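Local structure of ribokinase (Thermotoga maritima, 1VM7) at residues Asn24-Leu29 and Gly104-Glu109; Asp32-Pro37 and Thr113-Ile118; Ile97-Pro102 and Pro122-Glu127. The protein probably phosphorylates ribose at O-5 using magnesium-bound ATP, yielding ribose 5-phosphate, as a homodimeric member of the PfkB carbohydrate kinase family. All blocks are in the same frame, centred on the assembly; numbering follows the deposited sequence.

Contact 1: Asn24-Leu29 and Gly104-Glu109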
loop_
_atom_site.group_PDB
_atom_site.type_symbol
_atom_site.label_atom_id
_atom_site.label_comp_id
_atom_site.label_asym_id
_atom_site.label_seq_id
_atom_site.Cartn_x
_atom_site.Cartn_y
_atom_site.Cartn_z
ATOM N N ASN A 24 -3.417 7.450 -10.501
ATOM C CA ASN A 24 -3.359 6.499 -9.386
ATOM C C ASN A 24 -2.035 5.752 -9.471
ATOM O O ASN A 24 -1.517 5.502 -10.579
ATOM C CB ASN A 24 -4.532 5.524 -9.571
ATOM C CG ASN A 24 -4.715 4.567 -8.423
ATOM O OD1 ASN A 24 -5.199 4.944 -7.329
ATOM N ND2 ASN A 24 -4.378 3.282 -8.671
ATOM N N ILE A 25 -1.485 5.399 -8.321
ATOM C CA ILE A 25 -0.416 4.431 -8.225
ATOM C C ILE A 25 -1.079 3.127 -7.879
ATOM O O ILE A 25 -1.797 3.074 -6.885
ATOM C CB ILE A 25 0.508 4.765 -7.041
ATOM C CG1 ILE A 25 1.013 6.199 -7.170
ATOM C CG2 ILE A 25 1.673 3.800 -6.970
ATOM C CD1 ILE A 25 1.777 6.475 -8.442
ATOM N N ASP A 26 -0.819 2.077 -8.662
ATOM C CA ASP A 26 -1.316 0.741 -8.317
ATOM C C ASP A 26 -0.222 -0.025 -7.602
ATOM O O ASP A 26 0.842 -0.289 -8.179
ATOM C CB ASP A 26 -1.772 -0.000 -9.564
ATOM C CG ASP A 26 -3.038 0.576 -10.133
ATOM O OD1 ASP A 26 -3.864 1.032 -9.351
ATOM O OD2 ASP A 26 -3.228 0.541 -11.351
ATOM N N ILE A 27 -0.500 -0.380 -6.351
ATOM C CA ILE A 27 0.457 -1.069 -5.494
ATOM C C ILE A 27 0.035 -2.525 -5.404
ATOM O O ILE A 27 -0.973 -2.851 -4.763
ATOM C CB ILE A 27 0.572 -0.401 -4.083
ATOM C CG1 ILE A 27 1.045 1.049 -4.228
ATOM C CG2 ILE A 27 1.534 -1.163 -3.177
ATOM C CD1 ILE A 27 0.616 1.921 -3.094
ATOM N N VAL A 28 0.794 -3.407 -6.077
ATOM C CA VAL A 28 0.378 -4.784 -6.200
ATOM C C VAL A 28 1.159 -5.576 -5.180
ATOM O O VAL A 28 2.392 -5.639 -5.226
ATOM C CB VAL A 28 0.604 -5.344 -7.621
ATOM C CG1 VAL A 28 0.162 -6.812 -7.699
ATOM C CG2 VAL A 28 -0.164 -4.500 -8.640
ATOM N N LEU A 29 0.433 -6.163 -4.240
ATOM C CA LEU A 29 1.055 -6.991 -3.224
ATOM C C LEU A 29 0.715 -8.456 -3.544
ATOM O O LEU A 29 -0.414 -8.883 -3.428
ATOM C CB LEU A 29 0.572 -6.598 -1.838
ATOM C CG LEU A 29 0.800 -5.117 -1.553
ATOM C CD1 LEU A 29 -0.153 -4.629 -0.513
ATOM C CD2 LEU A 29 2.257 -4.890 -1.193
ATOM N N GLY A 104 -3.335 9.660 -5.318
ATOM C CA GLY A 104 -4.285 8.552 -5.268
ATOM C C GLY A 104 -3.526 7.242 -5.442
ATOM O O GLY A 104 -2.495 7.175 -6.190
ATOM N N ARG A 105 -3.984 6.234 -4.722
ATOM C CA ARG A 105 -3.353 4.920 -4.732
ATOM C C ARG A 105 -4.362 3.795 -4.590
ATOM O O ARG A 105 -5.462 3.991 -4.073
ATOM C CB ARG A 105 -2.245 4.847 -3.704
ATOM C CG ARG A 105 -2.580 4.997 -2.257
ATOM C CD ARG A 105 -1.315 5.378 -1.522
ATOM N NE ARG A 105 -0.854 6.661 -2.014
ATOM C CZ ARG A 105 0.299 7.262 -1.728
ATOM N NH1 ARG A 105 1.192 6.732 -0.905
ATOM N NH2 ARG A 105 0.551 8.435 -2.284
ATOM N N ALA A 106 -4.034 2.658 -5.144
ATOM C CA ALA A 106 -4.879 1.476 -5.012
ATOM C C ALA A 106 -3.967 0.369 -4.503
ATOM O O ALA A 106 -2.838 0.174 -4.998
ATOM C CB ALA A 106 -5.514 1.113 -6.313
ATOM N N PHE A 107 -4.437 -0.317 -3.474
ATOM C CA PHE A 107 -3.684 -1.405 -2.848
ATOM C C PHE A 107 -4.321 -2.714 -3.265
ATOM O O PHE A 107 -5.447 -3.030 -2.845
ATOM C CB PHE A 107 -3.733 -1.279 -1.346
ATOM C CG PHE A 107 -3.160 -0.003 -0.849
ATOM C CD1 PHE A 107 -3.958 1.128 -0.723
ATOM C CD2 PHE A 107 -1.824 0.090 -0.529
ATOM C CE1 PHE A 107 -3.423 2.310 -0.253
ATOM C CE2 PHE A 107 -1.296 1.287 -0.034
ATOM C CZ PHE A 107 -2.091 2.383 0.095
ATOM N N ILE A 108 -3.599 -3.449 -4.102
ATOM C CA ILE A 108 -4.142 -4.590 -4.805
ATOM C C ILE A 108 -3.470 -5.832 -4.246
ATOM O O ILE A 108 -2.270 -6.038 -4.415
ATOM C CB ILE A 108 -3.900 -4.502 -6.340
ATOM C CG1 ILE A 108 -4.441 -3.191 -6.920
ATOM C CG2 ILE A 108 -4.515 -5.749 -7.058
ATOM C CD1 ILE A 108 -3.885 -2.816 -8.281
ATOM N N GLU A 109 -4.242 -6.658 -3.555
ATOM C CA GLU A 109 -3.717 -7.915 -2.994
ATOM C C GLU A 109 -4.064 -9.017 -3.952
ATOM O O GLU A 109 -5.221 -9.204 -4.226
ATOM C CB GLU A 109 -4.306 -8.164 -1.604
ATOM C CG GLU A 109 -3.848 -9.451 -0.924
ATOM C CD GLU A 109 -4.370 -9.609 0.522
ATOM O OE1 GLU A 109 -5.098 -8.720 1.039
ATOM O OE2 GLU A 109 -4.023 -10.630 1.146
#

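Contact 2: Asp32-Pro37 and Thr113-Ile118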
loop_
_atom_site.group_PDB
_atom_site.type_symbol
_atom_site.label_atom_id
_atom_site.label_comp_id
_atom_site.label_asym_id
_atom_site.label_seq_id
_atom_site.Cartn_x
_atom_site.Cartn_y
_atom_site.Cartn_z
ATOM N N ASP A 32 0.600 -15.387 -0.914
ATOM C CA ASP A 32 0.247 -16.791 -1.106
ATOM C C ASP A 32 -1.278 -16.967 -1.127
ATOM O O ASP A 32 -1.860 -17.567 -2.025
ATOM C CB ASP A 32 0.851 -17.632 0.007
ATOM C CG ASP A 32 0.422 -19.065 -0.055
ATOM O OD1 ASP A 32 0.927 -19.806 -0.925
ATOM O OD2 ASP A 32 -0.452 -19.439 0.760
ATOM N N HIS A 33 -1.920 -16.401 -0.128
ATOM C CA HIS A 33 -3.348 -16.565 0.043
ATOM C C HIS A 33 -3.860 -15.215 0.494
ATOM O O HIS A 33 -3.069 -14.355 0.947
ATOM C CB HIS A 33 -3.631 -17.674 1.085
ATOM C CG HIS A 33 -2.901 -17.475 2.380
ATOM N ND1 HIS A 33 -1.658 -18.018 2.628
ATOM C CD2 HIS A 33 -3.218 -16.741 3.473
ATOM C CE1 HIS A 33 -1.243 -17.634 3.824
ATOM N NE2 HIS A 33 -2.177 -16.861 4.361
ATOM N N PHE A 34 -5.153 -14.991 0.335
ATOM C CA PHE A 34 -5.720 -13.754 0.817
ATOM C C PHE A 34 -5.517 -13.689 2.325
ATOM O O PHE A 34 -5.874 -14.620 3.058
ATOM C CB PHE A 34 -7.203 -13.630 0.452
ATOM C CG PHE A 34 -7.441 -13.242 -0.992
ATOM C CD1 PHE A 34 -6.988 -12.034 -1.476
ATOM C CD2 PHE A 34 -8.126 -14.099 -1.857
ATOM C CE1 PHE A 34 -7.194 -11.674 -2.796
ATOM C CE2 PHE A 34 -8.350 -13.741 -3.160
ATOM C CZ PHE A 34 -7.875 -12.522 -3.635
ATOM N N THR A 35 -4.984 -12.569 2.787
ATOM C CA THR A 35 -4.766 -12.367 4.204
ATOM C C THR A 35 -6.104 -12.393 4.960
ATOM O O THR A 35 -7.065 -11.714 4.600
ATOM C CB THR A 35 -3.988 -11.078 4.499
ATOM O OG1 THR A 35 -2.893 -10.955 3.586
ATOM C CG2 THR A 35 -3.438 -11.066 5.955
ATOM N N LYS A 36 -6.164 -13.228 5.992
ATOM C CA LYS A 36 -7.347 -13.372 6.787
ATOM C C LYS A 36 -7.419 -12.261 7.859
ATOM O O LYS A 36 -6.395 -11.704 8.241
ATOM C CB LYS A 36 -7.304 -14.742 7.477
ATOM C CG LYS A 36 -7.219 -15.942 6.529
ATOM C CD LYS A 36 -7.143 -17.251 7.279
ATOM C CE LYS A 36 -5.751 -17.440 7.885
ATOM N NZ LYS A 36 -4.587 -17.392 6.890
ATOM N N PRO A 37 -8.629 -11.928 8.352
ATOM C CA PRO A 37 -8.702 -11.032 9.508
ATOM C C PRO A 37 -7.811 -11.524 10.662
ATOM O O PRO A 37 -7.808 -12.713 10.983
ATOM C CB PRO A 37 -10.175 -11.096 9.886
ATOM C CG PRO A 37 -10.858 -11.327 8.496
ATOM C CD PRO A 37 -9.964 -12.341 7.884
ATOM N N THR A 113 -3.363 -17.638 -7.112
ATOM C CA THR A 113 -4.254 -18.031 -8.209
ATOM C C THR A 113 -4.440 -16.839 -9.162
ATOM O O THR A 113 -4.938 -16.994 -10.259
ATOM C CB THR A 113 -5.646 -18.546 -7.661
ATOM O OG1 THR A 113 -6.465 -17.452 -7.217
ATOM C CG2 THR A 113 -5.462 -19.496 -6.466
ATOM N N GLY A 114 -4.054 -15.636 -8.727
ATOM C CA GLY A 114 -4.219 -14.460 -9.564
ATOM C C GLY A 114 -5.502 -13.704 -9.261
ATOM O O GLY A 114 -5.742 -12.634 -9.821
ATOM N N GLN A 115 -6.310 -14.244 -8.350
ATOM C CA GLN A 115 -7.476 -13.530 -7.875
ATOM C C GLN A 115 -6.980 -12.395 -7.024
ATOM O O GLN A 115 -5.976 -12.539 -6.304
ATOM C CB GLN A 115 -8.456 -14.437 -7.075
ATOM C CG GLN A 115 -9.704 -13.646 -6.631
ATOM C CD GLN A 115 -10.857 -14.461 -6.078
ATOM O OE1 GLN A 115 -12.020 -14.091 -6.286
ATOM N NE2 GLN A 115 -10.560 -15.565 -5.370
ATOM N N ASN A 116 -7.679 -11.266 -7.086
ATOM C CA ASN A 116 -7.262 -10.076 -6.361
ATOM C C ASN A 116 -8.429 -9.411 -5.625
ATOM O O ASN A 116 -9.605 -9.750 -5.831
ATOM C CB ASN A 116 -6.553 -9.086 -7.324
ATOM C CG ASN A 116 -7.535 -8.304 -8.214
ATOM O OD1 ASN A 116 -8.586 -7.826 -7.756
ATOM N ND2 ASN A 116 -7.178 -8.149 -9.489
ATOM N N ARG A 117 -8.068 -8.475 -4.753
ATOM C CA ARG A 117 -9.022 -7.509 -4.183
ATOM C C ARG A 117 -8.266 -6.222 -3.961
ATOM O O ARG A 117 -7.037 -6.235 -3.932
ATOM C CB ARG A 117 -9.616 -8.004 -2.857
ATOM C CG ARG A 117 -8.567 -8.225 -1.787
ATOM C CD ARG A 117 -9.178 -8.730 -0.533
ATOM N NE ARG A 117 -8.164 -9.089 0.440
ATOM C CZ ARG A 117 -8.311 -10.063 1.329
ATOM N NH1 ARG A 117 -9.428 -10.798 1.358
ATOM N NH2 ARG A 117 -7.315 -10.355 2.154
ATOM N N ILE A 118 -9.006 -5.129 -3.821
ATOM C CA ILE A 118 -8.454 -3.788 -3.997
ATOM C C ILE A 118 -9.052 -2.824 -2.969
ATOM O O ILE A 118 -10.287 -2.739 -2.805
ATOM C CB ILE A 118 -8.764 -3.269 -5.429
ATOM C CG1 ILE A 118 -8.297 -4.257 -6.497
ATOM C CG2 ILE A 118 -8.138 -1.964 -5.690
ATOM C CD1 ILE A 118 -8.391 -3.679 -7.947
HETATM O O HOH W 1 -9.509 -13.305 3.328
#

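Contact 3: Ile97-Pro102 and Pro122-Glu127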
loop_
_atom_site.group_PDB
_atom_site.type_symbol
_atom_site.label_atom_id
_atom_site.label_comp_id
_atom_site.label_asym_id
_atom_site.label_seq_id
_atom_site.Cartn_x
_atom_site.Cartn_y
_atom_site.Cartn_z
ATOM N N ILE A 97 -1.937 19.165 -11.473
ATOM C CA ILE A 97 -2.048 20.071 -10.350
ATOM C C ILE A 97 -1.630 19.325 -9.096
ATOM O O ILE A 97 -2.155 18.254 -8.831
ATOM C CB ILE A 97 -3.512 20.506 -10.159
ATOM C CG1 ILE A 97 -3.991 21.350 -11.335
ATOM C CG2 ILE A 97 -3.712 21.285 -8.826
ATOM C CD1 ILE A 97 -5.515 21.488 -11.360
ATOM N N ARG A 98 -0.714 19.898 -8.319
ATOM C CA ARG A 98 -0.253 19.268 -7.091
ATOM C C ARG A 98 -1.034 19.779 -5.916
ATOM O O ARG A 98 -1.289 20.959 -5.843
ATOM C CB ARG A 98 1.226 19.551 -6.879
ATOM C CG ARG A 98 2.047 19.179 -8.095
ATOM C CD ARG A 98 3.507 19.205 -7.794
ATOM N NE ARG A 98 3.942 17.924 -7.277
ATOM C CZ ARG A 98 5.213 17.586 -7.112
ATOM N NH1 ARG A 98 6.198 18.452 -7.396
ATOM N NH2 ARG A 98 5.492 16.384 -6.639
ATOM N N VAL A 99 -1.452 18.878 -5.025
ATOM C CA VAL A 99 -2.214 19.248 -3.828
ATOM C C VAL A 99 -1.558 18.569 -2.654
ATOM O O VAL A 99 -0.680 17.725 -2.847
ATOM C CB VAL A 99 -3.719 18.869 -3.941
ATOM C CG1 VAL A 99 -4.368 19.670 -5.061
ATOM C CG2 VAL A 99 -3.932 17.349 -4.199
ATOM N N SER A 100 -1.954 18.925 -1.440
ATOM C CA SER A 100 -1.304 18.386 -0.241
ATOM C C SER A 100 -1.809 16.994 0.220
ATOM O O SER A 100 -1.282 16.422 1.166
ATOM C CB SER A 100 -1.444 19.378 0.913
ATOM O OG SER A 100 -2.793 19.404 1.310
ATOM N N LEU A 101 -2.798 16.419 -0.460
ATOM C CA LEU A 101 -3.228 15.074 -0.118
ATOM C C LEU A 101 -2.246 14.081 -0.749
ATOM O O LEU A 101 -1.531 14.431 -1.686
ATOM C CB LEU A 101 -4.642 14.818 -0.614
ATOM C CG LEU A 101 -5.831 15.492 0.093
ATOM C CD1 LEU A 101 -7.119 14.960 -0.532
ATOM C CD2 LEU A 101 -5.893 15.220 1.583
ATOM N N PRO A 102 -2.185 12.841 -0.231
ATOM C CA PRO A 102 -1.370 11.862 -0.944
ATOM C C PRO A 102 -1.919 11.622 -2.334
ATOM O O PRO A 102 -3.121 11.681 -2.540
ATOM C CB PRO A 102 -1.494 10.597 -0.076
ATOM C CG PRO A 102 -1.835 11.129 1.290
ATOM C CD PRO A 102 -2.796 12.240 0.963
ATOM N N PRO A 122 -8.692 7.431 -2.911
ATOM C CA PRO A 122 -8.705 8.459 -3.950
ATOM C C PRO A 122 -7.678 9.557 -3.812
ATOM O O PRO A 122 -7.087 9.976 -4.807
ATOM C CB PRO A 122 -10.118 9.001 -3.894
ATOM C CG PRO A 122 -10.916 7.893 -3.322
ATOM C CD PRO A 122 -10.029 7.205 -2.350
ATOM N N GLY A 123 -7.505 10.029 -2.602
ATOM C CA GLY A 123 -6.501 11.018 -2.299
ATOM C C GLY A 123 -6.692 12.248 -3.151
ATOM O O GLY A 123 -7.815 12.777 -3.270
ATOM N N ALA A 124 -5.591 12.664 -3.774
ATOM C CA ALA A 124 -5.532 13.872 -4.581
ATOM C C ALA A 124 -6.618 13.926 -5.658
ATOM O O ALA A 124 -7.089 15.001 -5.986
ATOM C CB ALA A 124 -4.145 13.993 -5.221
ATOM N N ASN A 125 -7.039 12.780 -6.189
ATOM C CA ASN A 125 -8.100 12.771 -7.208
ATOM C C ASN A 125 -9.403 13.431 -6.742
ATOM O O ASN A 125 -10.096 14.049 -7.525
ATOM C CB ASN A 125 -8.374 11.355 -7.712
ATOM C CG ASN A 125 -7.189 10.767 -8.459
ATOM O OD1 ASN A 125 -6.740 11.311 -9.461
ATOM N ND2 ASN A 125 -6.675 9.671 -7.958
ATOM N N ALA A 126 -9.686 13.331 -5.447
ATOM C CA ALA A 126 -10.888 13.894 -4.862
ATOM C C ALA A 126 -10.825 15.420 -4.765
ATOM O O ALA A 126 -11.829 16.066 -4.491
ATOM C CB ALA A 126 -11.123 13.268 -3.478
ATOM N N GLU A 127 -9.645 15.991 -4.972
ATOM C CA GLU A 127 -9.468 17.412 -4.895
ATOM C C GLU A 127 -9.662 18.107 -6.220
ATOM O O GLU A 127 -9.618 19.324 -6.274
ATOM C CB GLU A 127 -8.083 17.708 -4.349
ATOM C CG GLU A 127 -7.849 17.150 -2.969
ATOM C CD GLU A 127 -8.823 17.688 -1.921
ATOM O OE1 GLU A 127 -8.810 18.914 -1.602
ATOM O OE2 GLU A 127 -9.592 16.856 -1.384
#

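Contact 1: Asn24-Leu29 and Gly104-Glu109
Strands 24-29 and 105-109 run parallel in the small lid sheet of the PfkB fold, their short axes 4.6 Å apart at closest. Five backbone hydrogen bonds zip them together, zigzagging from Ile25 N to Gly104 O (3.0 Å) through Ile25 O, Ala106 and Ile27 to Leu29 N with Ile108 O (2.7 Å). Four of them enter nearly along the C=O axis; at Gly104 O the donor sits above the carbonyl plane instead. Asn24, a predicted substrate-binding residue like Ile25 and Asp26, adds van der Waals packing rather than a hydrogen bond across the strands. With CG anti to the backbone N (chi1 -174°), its amide swings over the partner strand: OD1 lies 3.1 Å from Arg105 C, and ND2 is 3.4 Å from Ala106 CB. An alanine here would remove that amide and would probably weaken both the packing on Ala106 and the predicted sugar contact. Apolar contact divides between the faces. On one, the CD1 tip of Ile27 touches Phe107 CE2 at 3.7 Å, the two side chains lying side by side; on the other, Ile108 CD1 reaches back across to Asp26 CB at 3.7 Å. Strand 40-51 flanks 24-29, strand 116-121 flanks 105-109, helix 79-90 places Tyr80 against Ile25, Ile27 and Arg105, and Leu29 and Phe107 pack on Phe107 and Leu29 of the second subunit.

Contact 2: Asp32-Pro37 and Thr113-Ile118
Phe34, Arg117 and Gln115 carry the contact between the loop 32-37 and the start of the lid strand at 116-118. Phe34, its CG anti to the carbonyl carbon (chi1 -77°), pushes its ring into the angle between the other two. The far end of the ring meets the backbone of Gln115, CZ lying 3.3 Å from Gln115 O, while Asn116 N stands at the ring edge. Gln115 stretches out past this edge with CG anti to its backbone N; its CG is in the ring plane, and NE2 comes to 3.6 Å from Phe34 CE2, the amide turned well out of the ring plane. Arg117 reaches toward the loop as well, from two residues further along. Its CG takes the crowded place between backbone N and carbonyl carbon, but the chain then runs straight to NE and delivers the guanidinium tip to tip with Phe34. Phe34 CD1 sits 3.6 Å above the plane of the Arg117 guanidinium, over its centre, the two planes tilted 39° apart. Thr35 O lies at the edge of the same group and takes a hydrogen bond from Arg117 NH2 (2.8 Å) on a lone pair; a water bridges Thr35 O to Arg117 NH1. Glu109 on the adjacent strand 105-110 fixes this end twice, through a salt bridge to Arg117 NH2 and a hydrogen bond to Thr35 OG1. Strand 116-121 closes the small sheet within the chain, and at Ile118 pairs in parallel with a strand of the second subunit, so the sheet continues across the dimer.

Contact 3: Ile97-Pro102 and Pro122-Glu127
Two linkers meet here at the junction of the PfkB alpha/beta core and its beta lid: 97-102 leaves the edge strand of the large sheet for the lid, and 122-127 comes back from the lid as a short 3-10 turn. The side-chain torsions place the Val99 and Leu101 methyls against the turn. In Val99, CG1 stands anti to the carbonyl carbon, which puts CG2 in the crowded position between backbone N and carbonyl carbon; from there CG2 rests on Ala124 CB at 3.5 Å. Leu101 also has CG anti to its carbonyl carbon, then extends (chi2 -175°) so that CD1 leads toward Glu127. The Glu127 chain bends at chi2 (-60°), folding back to cross Leu101 at about a right angle, with CG 3.4 Å from Leu101 CD1 and OE2 3.2 Å from the same methyl. Gly123 has a positive phi (57°), and a beta carbon would stand 2.3 Å from Pro102 O, a clash, so the tight pass between linkers suits glycine. Asn125 faces the other way, its ND2 bonding Ser23 O and, weakly, Pro122 O. Outside the pair, Pro102 packs on Met46 of the second subunit, and Arg98 is salt-bridged to Asp82. One backbone bond ties the linkers together: Ala124 N donates to Pro102 O at 2.9 Å, within the carbonyl plane.

The segments interleave along the chain: 24-29, 32-37, 97-102, 104-109, 113-118, then 122-127, so every pair of contacts crosses. Contact 1 is the middle of the small sheet, with its centre about 14 Å from that of contact 2 and about 15 Å from that of contact 3; the latter two are about 28 Å apart. Contacts 1 and 2 share the sheet, strands 105-110 and 116-121 being neighbours, and Glu109 joins them. Contact 3 lies where edge strand 93-98 of the large sheet hands over to the lid, touching contact 1 through Gly104 and Asn125. All three reach the second subunit, so the lid is also a dimerisation surface, beside the predicted sugar site.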